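Local coordinates for putative uncharacterized protein (Pseudomonas phage 201phi2-1, PDB 3R4V) that is of unknown function but belongs to the phage tubulin-like proteins and holds guanosine-5'-diphosphate in a pocket of its tubulin-type fold, at residues V153-G158 and E162-E167; V176-Q181 and I265-N270. One frame throughout, in Å; residues are numbered along the deposited sequence. Where two conformers were deposited one is given.

Helix 161-178 links the two contacts: its first turns take part in contact 1 and its last turn in contact 2. At one end, the close of strand 148-154 and the loop after it meet the helix at one edge of the guanine of GDP, with the Asn-155 side chain about 13 Å from the bound magnesium ion. At the other, the helix meets strand 264-270, which falls in the family's C-terminal region. The centres lie 21 Å apart and the nearest atoms about 11 Å, so the contacts do not touch, although both reach the same mixed sheet. Contact 1 belongs to the nucleotide pocket; contact 2 packs the far end of the helix onto the C-terminal strands.

Contact 1: V153-G158 and E162-E167; sequences VPNTQG and ESINDE. With GDP (guanosine-5'-diphosphate), chain B.
Val-153, at the close of its strand, faces the helix and meets Ile-164 methyl to methyl, CG1 to CG2 at 3.6 Å, the two side chains passing antiparallel to one another. The same Val-153 CG1 lies 3.9 Å from Glu-167 OE1, which rests against the valine while the carboxylate forms salt bridges to Arg-159 and Lys-171. Pro-154 turns away from the helix, and an inverse gamma turn centred on Asn-155 brings its CA nearest the guanine, after which the chain leads away. With CG beside the backbone N (chi1 -73°), the Asn-155 amide is delivered to the guanine, and both its polar atoms are used: OD1 accepts a hydrogen bond from GDP N2 (2.9 Å) while ND2 donates to GDP N3 (3.1 Å). This amide is tilted about 37° from the plane of the base. Its OD1 also touches Ile-164 CD1 at 3.4 Å, the two side chains lying roughly perpendicular.

Ile-164 sits between Val-153 and the base, its CG2 3.4 Å from GDP N2. The next helix residue, Asn-165, completes the reading of the guanine with a second two-bond grip: OD1 accepts a hydrogen bond from GDP N1 (2.7 Å) and ND2 donates one to GDP O6. Two amides, one from each segment, therefore grip N3, N2, N1 and O6 in turn along one edge of the base and fix its rotation in the pocket, a pattern that suits guanine. Val-153 and Asn-155 are bonded through their backbones to Val-117 and Gly-119 of the adjacent parallel strand 113-119, whereas Asn-165 packs on Asn-16 and Val-17 of helix 11-18, so the base lies where strand 148-154, helix 161-178 and helix 11-18 converge.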
loop_
_atom_site.group_PDB
_atom_site.type_symbol
_atom_site.label_atom_id
_atom_site.label_comp_id
_atom_site.label_asym_id
_atom_site.label_seq_id
_atom_site.Cartn_x
_atom_site.Cartn_y
_atom_site.Cartn_z
ATOM N N VAL A 153 -2.124 5.080 -4.672
ATOM C CA VAL A 153 -2.643 6.429 -4.520
ATOM C C VAL A 153 -1.478 7.406 -4.623
ATOM O O VAL A 153 -0.630 7.471 -3.718
ATOM C CB VAL A 153 -3.333 6.606 -3.156
ATOM C CG1 VAL A 153 -3.845 8.022 -3.002
ATOM C CG2 VAL A 153 -4.481 5.610 -3.009
ATOM N N PRO A 154 -1.403 8.140 -5.740
ATOM C CA PRO A 154 -0.321 9.103 -5.930
ATOM C C PRO A 154 -0.625 10.390 -5.185
ATOM O O PRO A 154 -1.771 10.832 -5.215
ATOM C CB PRO A 154 -0.367 9.383 -7.431
ATOM C CG PRO A 154 -1.799 9.154 -7.813
ATOM C CD PRO A 154 -2.279 8.039 -6.922
ATOM N N ASN A 155 0.378 10.973 -4.537
ATOM C CA ASN A 155 0.248 12.298 -3.955
ATOM C C ASN A 155 0.278 13.341 -5.065
ATOM O O ASN A 155 1.331 13.883 -5.402
ATOM C CB ASN A 155 1.375 12.573 -2.958
ATOM C CG ASN A 155 1.225 11.799 -1.663
ATOM O OD1 ASN A 155 0.155 11.294 -1.347
ATOM N ND2 ASN A 155 2.310 11.722 -0.890
ATOM N N THR A 156 -0.887 13.615 -5.635
ATOM C CA THR A 156 -0.994 14.535 -6.756
ATOM C C THR A 156 -0.715 15.962 -6.291
ATOM O O THR A 156 -1.161 16.374 -5.219
ATOM C CB THR A 156 -2.387 14.444 -7.420
ATOM O OG1 THR A 156 -3.402 14.608 -6.425
ATOM C CG2 THR A 156 -2.571 13.092 -8.082
ATOM N N GLN A 157 0.029 16.713 -7.093
ATOM C CA GLN A 157 0.408 18.073 -6.717
ATOM C C GLN A 157 -0.781 18.921 -6.275
ATOM O O GLN A 157 -1.824 18.947 -6.929
ATOM C CB GLN A 157 1.140 18.772 -7.863
ATOM C CG GLN A 157 1.518 20.210 -7.545
ATOM C CD GLN A 157 2.227 20.902 -8.690
ATOM O OE1 GLN A 157 2.788 20.253 -9.573
ATOM N NE2 GLN A 157 2.202 22.231 -8.682
ATOM N N GLY A 158 -0.614 19.610 -5.151
ATOM C CA GLY A 158 -1.615 20.539 -4.667
ATOM C C GLY A 158 -2.626 19.941 -3.710
ATOM O O GLY A 158 -3.391 20.670 -3.080
ATOM N N GLU A 162 -3.680 15.271 4.181
ATOM C CA GLU A 162 -4.893 15.034 4.949
ATOM C C GLU A 162 -6.002 14.492 4.048
ATOM O O GLU A 162 -6.673 13.511 4.381
ATOM C CB GLU A 162 -5.365 16.333 5.602
ATOM C CG GLU A 162 -6.627 16.170 6.419
ATOM C CD GLU A 162 -6.401 15.322 7.655
ATOM O OE1 GLU A 162 -5.226 15.141 8.047
ATOM O OE2 GLU A 162 -7.397 14.834 8.231
ATOM N N SER A 163 -6.192 15.143 2.906
ATOM C CA SER A 163 -7.198 14.718 1.938
ATOM C C SER A 163 -6.910 13.309 1.424
ATOM O O SER A 163 -7.797 12.448 1.373
ATOM C CB SER A 163 -7.257 15.711 0.772
ATOM O OG SER A 163 -8.079 15.234 -0.278
ATOM N N ILE A 164 -5.659 13.064 1.054
ATOM C CA ILE A 164 -5.288 11.765 0.528
ATOM C C ILE A 164 -5.497 10.687 1.589
ATOM O O ILE A 164 -6.022 9.606 1.296
ATOM C CB ILE A 164 -3.833 11.776 0.001
ATOM C CG1 ILE A 164 -3.753 12.655 -1.246
ATOM C CG2 ILE A 164 -3.347 10.361 -0.313
ATOM C CD1 ILE A 164 -2.479 13.452 -1.356
ATOM N N ASN A 165 -5.105 10.986 2.825
ATOM C CA ASN A 165 -5.238 10.020 3.915
ATOM C C ASN A 165 -6.709 9.689 4.169
ATOM O O ASN A 165 -7.063 8.536 4.423
ATOM C CB ASN A 165 -4.598 10.546 5.201
ATOM C CG ASN A 165 -3.081 10.543 5.147
ATOM O OD1 ASN A 165 -2.478 10.098 4.168
ATOM N ND2 ASN A 165 -2.452 11.044 6.209
ATOM N N ASP A 166 -7.561 10.711 4.107
ATOM C CA ASP A 166 -9.001 10.511 4.271
ATOM C C ASP A 166 -9.541 9.551 3.211
ATOM O O ASP A 166 -10.330 8.655 3.514
ATOM C CB ASP A 166 -9.759 11.850 4.217
ATOM C CG ASP A 166 -9.684 12.624 5.527
ATOM O OD1 ASP A 166 -9.358 12.016 6.568
ATOM O OD2 ASP A 166 -9.967 13.844 5.521
ATOM N N GLU A 167 -9.115 9.739 1.969
ATOM C CA GLU A 167 -9.571 8.879 0.882
ATOM C C GLU A 167 -9.120 7.446 1.124
ATOM O O GLU A 167 -9.863 6.496 0.888
ATOM C CB GLU A 167 -9.021 9.358 -0.461
ATOM C CG GLU A 167 -9.013 8.262 -1.522
ATOM C CD GLU A 167 -8.347 8.695 -2.812
ATOM O OE1 GLU A 167 -7.754 7.829 -3.498
ATOM O OE2 GLU A 167 -8.419 9.895 -3.143
HETATM P PB GDP B . 8.628 6.667 6.423
HETATM O O1B GDP B . 8.251 6.914 7.866
HETATM O O2B GDP B . 7.944 5.406 5.968
HETATM O O3B GDP B . 10.143 6.569 6.284
HETATM O O3A GDP B . 8.179 7.913 5.527
HETATM P PA GDP B . 6.745 8.643 5.554
HETATM O O1A GDP B . 6.490 9.402 6.846
HETATM O O2A GDP B . 5.643 7.669 5.250
HETATM O "O5'" GDP B . 6.956 9.676 4.379
HETATM C "C5'" GDP B . 7.335 9.253 3.058
HETATM C "C4'" GDP B . 6.836 10.251 2.019
HETATM O "O4'" GDP B . 5.409 10.155 1.910
HETATM C "C3'" GDP B . 7.108 11.699 2.394
HETATM O "O3'" GDP B . 8.346 12.134 1.838
HETATM C "C2'" GDP B . 5.947 12.440 1.767
HETATM O "O2'" GDP B . 6.199 12.679 0.383
HETATM C "C1'" GDP B . 4.802 11.453 1.812
HETATM N N9 GDP B . 3.983 11.571 3.037
HETATM C C8 GDP B . 4.408 11.812 4.301
HETATM N N7 GDP B . 3.366 11.798 5.171
HETATM C C5 GDP B . 2.248 11.515 4.466
HETATM C C6 GDP B . 0.809 11.333 4.758
HETATM O O6 GDP B . 0.376 11.445 5.922
HETATM N N1 GDP B . -0.011 11.047 3.729
HETATM C C2 GDP B . 0.439 10.921 2.460
HETATM N N2 GDP B . -0.429 10.622 1.458
HETATM N N3 GDP B . 1.742 11.070 2.127
HETATM C C4 GDP B . 2.669 11.358 3.069
#

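Contact 2: V176-Q181 and I265-N270; sequences VLLVNQ and IHFVIN
Leu-178 lays its CD2 methyl over the face of the Phe-267 ring, 3.7 Å from the ring centroid and only 7° off the normal, a CH-pi contact almost exactly above the centre. The two side chains approach each other head-on, one from the helix and one from the strand. CB and CD1 of the leucine reach past the rim of the ring, CB 3.7 Å from Phe-267 CZ and CD1 3.8 Å from Phe-267 CE1, so CD2 alone stands over the face. With CG anti to the backbone N (chi1 172°) the side chain reaches toward the strand, and chi2 (64°) sets CD2 over the ring.

Beside this pair, Leu-177 CD2 meets Ile-265 CD1 at 3.6 Å, methyl against methyl. Consecutive helix residues are thereby matched with alternate strand residues, Ile-265 and Phe-267, which lie on the same face of the sheet. No hydrogen bond joins the segments, and the contact is wholly apolar and buried. Leu-230 and Leu-232 of the next strand and Trp-194 of helix 188-195 also pack on Leu-178, while Ile-213 lies against both Ile-265 and Phe-267.

The helix ends here: Val-179 leaves helical geometry, and Leu-177 O accepts hydrogen bonds from Asn-180 N at 3.1 Å and from His-183 NE2. A long helix leading from the nucleotide-binding half of the molecule and packing its last turn against the C-terminal sheet is consistent with the central helix of the tubulin and FtsZ fold, which connects the two domains.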
loop_
_atom_site.group_PDB
_atom_site.type_symbol
_atom_site.label_atom_id
_atom_site.label_comp_id
_atom_site.label_asym_id
_atom_site.label_seq_id
_atom_site.Cartn_x
_atom_site.Cartn_y
_atom_site.Cartn_z
ATOM N N VAL A 176 -12.791 -3.510 4.614
ATOM C CA VAL A 176 -13.170 -4.103 5.898
ATOM C C VAL A 176 -14.601 -4.603 5.805
ATOM O O VAL A 176 -14.924 -5.680 6.295
ATOM C CB VAL A 176 -13.001 -3.118 7.074
ATOM C CG1 VAL A 176 -13.653 -3.667 8.338
ATOM C CG2 VAL A 176 -11.505 -2.854 7.313
ATOM N N LEU A 177 -15.439 -3.828 5.128
ATOM C CA LEU A 177 -16.837 -4.214 4.907
ATOM C C LEU A 177 -16.905 -5.466 4.032
ATOM O O LEU A 177 -17.585 -6.446 4.366
ATOM C CB LEU A 177 -17.591 -3.068 4.240
ATOM C CG LEU A 177 -18.959 -3.402 3.659
ATOM C CD1 LEU A 177 -19.923 -3.709 4.791
ATOM C CD2 LEU A 177 -19.460 -2.246 2.796
ATOM N N LEU A 178 -16.191 -5.427 2.910
ATOM C CA LEU A 178 -16.132 -6.557 1.987
ATOM C C LEU A 178 -15.862 -7.872 2.708
ATOM O O LEU A 178 -16.535 -8.875 2.438
ATOM C CB LEU A 178 -15.055 -6.322 0.916
ATOM C CG LEU A 178 -14.742 -7.504 -0.016
ATOM C CD1 LEU A 178 -15.976 -7.856 -0.847
ATOM C CD2 LEU A 178 -13.538 -7.212 -0.934
ATOM N N VAL A 179 -14.871 -7.876 3.604
ATOM C CA VAL A 179 -14.407 -9.111 4.241
ATOM C C VAL A 179 -15.038 -9.366 5.624
ATOM O O VAL A 179 -14.532 -10.168 6.407
ATOM C CB VAL A 179 -12.847 -9.173 4.282
ATOM C CG1 VAL A 179 -12.295 -8.935 2.877
ATOM C CG2 VAL A 179 -12.297 -8.113 5.222
ATOM N N ASN A 180 -16.160 -8.705 5.906
ATOM C CA ASN A 180 -16.831 -8.874 7.202
ATOM C C ASN A 180 -17.661 -10.169 7.357
ATOM O O ASN A 180 -18.239 -10.418 8.415
ATOM C CB ASN A 180 -17.655 -7.629 7.568
ATOM C CG ASN A 180 -19.068 -7.626 6.948
ATOM O OD1 ASN A 180 -19.459 -8.538 6.215
ATOM N ND2 ASN A 180 -19.837 -6.588 7.263
ATOM N N GLN A 181 -17.706 -10.977 6.300
ATOM C CA GLN A 181 -18.261 -12.334 6.335
ATOM C C GLN A 181 -19.763 -12.373 6.597
ATOM O O GLN A 181 -20.313 -13.413 6.961
ATOM C CB GLN A 181 -17.502 -13.211 7.345
ATOM C CG GLN A 181 -16.002 -13.330 7.045
ATOM C CD GLN A 181 -15.260 -14.272 7.985
ATOM O OE1 GLN A 181 -15.862 -15.117 8.641
ATOM N NE2 GLN A 181 -13.941 -14.125 8.049
ATOM N N ILE A 265 -20.729 -1.877 -4.545
ATOM C CA ILE A 265 -19.286 -1.642 -4.493
ATOM C C ILE A 265 -18.631 -2.750 -5.301
ATOM O O ILE A 265 -18.963 -3.919 -5.112
ATOM C CB ILE A 265 -18.723 -1.666 -3.041
ATOM C CG1 ILE A 265 -19.600 -0.840 -2.095
ATOM C CG2 ILE A 265 -17.265 -1.165 -3.007
ATOM C CD1 ILE A 265 -19.264 -1.010 -0.629
ATOM N N HIS A 266 -17.728 -2.382 -6.209
ATOM C CA HIS A 266 -17.019 -3.345 -7.051
ATOM C C HIS A 266 -15.540 -3.261 -6.784
ATOM O O HIS A 266 -14.964 -2.177 -6.822
ATOM C CB HIS A 266 -17.283 -3.053 -8.529
ATOM C CG HIS A 266 -18.742 -2.933 -8.857
ATOM N ND1 HIS A 266 -19.543 -4.027 -9.104
ATOM C CD2 HIS A 266 -19.548 -1.851 -8.946
ATOM C CE1 HIS A 266 -20.777 -3.624 -9.341
ATOM N NE2 HIS A 266 -20.811 -2.306 -9.246
ATOM N N PHE A 267 -14.929 -4.412 -6.530
ATOM C CA PHE A 267 -13.505 -4.482 -6.223
ATOM C C PHE A 267 -12.860 -5.202 -7.392
ATOM O O PHE A 267 -13.001 -6.423 -7.530
ATOM C CB PHE A 267 -13.316 -5.270 -4.928
ATOM C CG PHE A 267 -14.047 -4.679 -3.740
ATOM C CD1 PHE A 267 -15.395 -4.947 -3.532
ATOM C CD2 PHE A 267 -13.394 -3.857 -2.847
ATOM C CE1 PHE A 267 -16.065 -4.407 -2.441
ATOM C CE2 PHE A 267 -14.056 -3.311 -1.754
ATOM C CZ PHE A 267 -15.393 -3.580 -1.552
ATOM N N VAL A 268 -12.207 -4.449 -8.261
ATOM C CA VAL A 268 -11.717 -5.009 -9.515
ATOM C C VAL A 268 -10.205 -5.025 -9.517
ATOM O O VAL A 268 -9.572 -4.013 -9.245
ATOM C CB VAL A 268 -12.196 -4.186 -10.703
ATOM C CG1 VAL A 268 -11.899 -4.932 -12.017
ATOM C CG2 VAL A 268 -13.696 -3.889 -10.565
ATOM N N ILE A 269 -9.629 -6.189 -9.789
ATOM C CA ILE A 269 -8.176 -6.329 -9.836
ATOM C C ILE A 269 -7.740 -6.417 -11.303
ATOM O O ILE A 269 -8.281 -7.212 -12.057
ATOM C CB ILE A 269 -7.717 -7.597 -9.063
ATOM C CG1 ILE A 269 -8.137 -7.513 -7.592
ATOM C CG2 ILE A 269 -6.193 -7.818 -9.202
ATOM C CD1 ILE A 269 -7.851 -8.755 -6.778
ATOM N N ASN A 270 -6.756 -5.608 -11.700
ATOM C CA ASN A 270 -6.121 -5.764 -13.004
ATOM C C ASN A 270 -4.629 -5.559 -12.822
ATOM O O ASN A 270 -4.183 -5.447 -11.689
ATOM C CB ASN A 270 -6.691 -4.793 -14.036
ATOM C CG ASN A 270 -6.248 -3.372 -13.823
ATOM O OD1 ASN A 270 -5.741 -3.012 -12.755
ATOM N ND2 ASN A 270 -6.451 -2.536 -14.841
#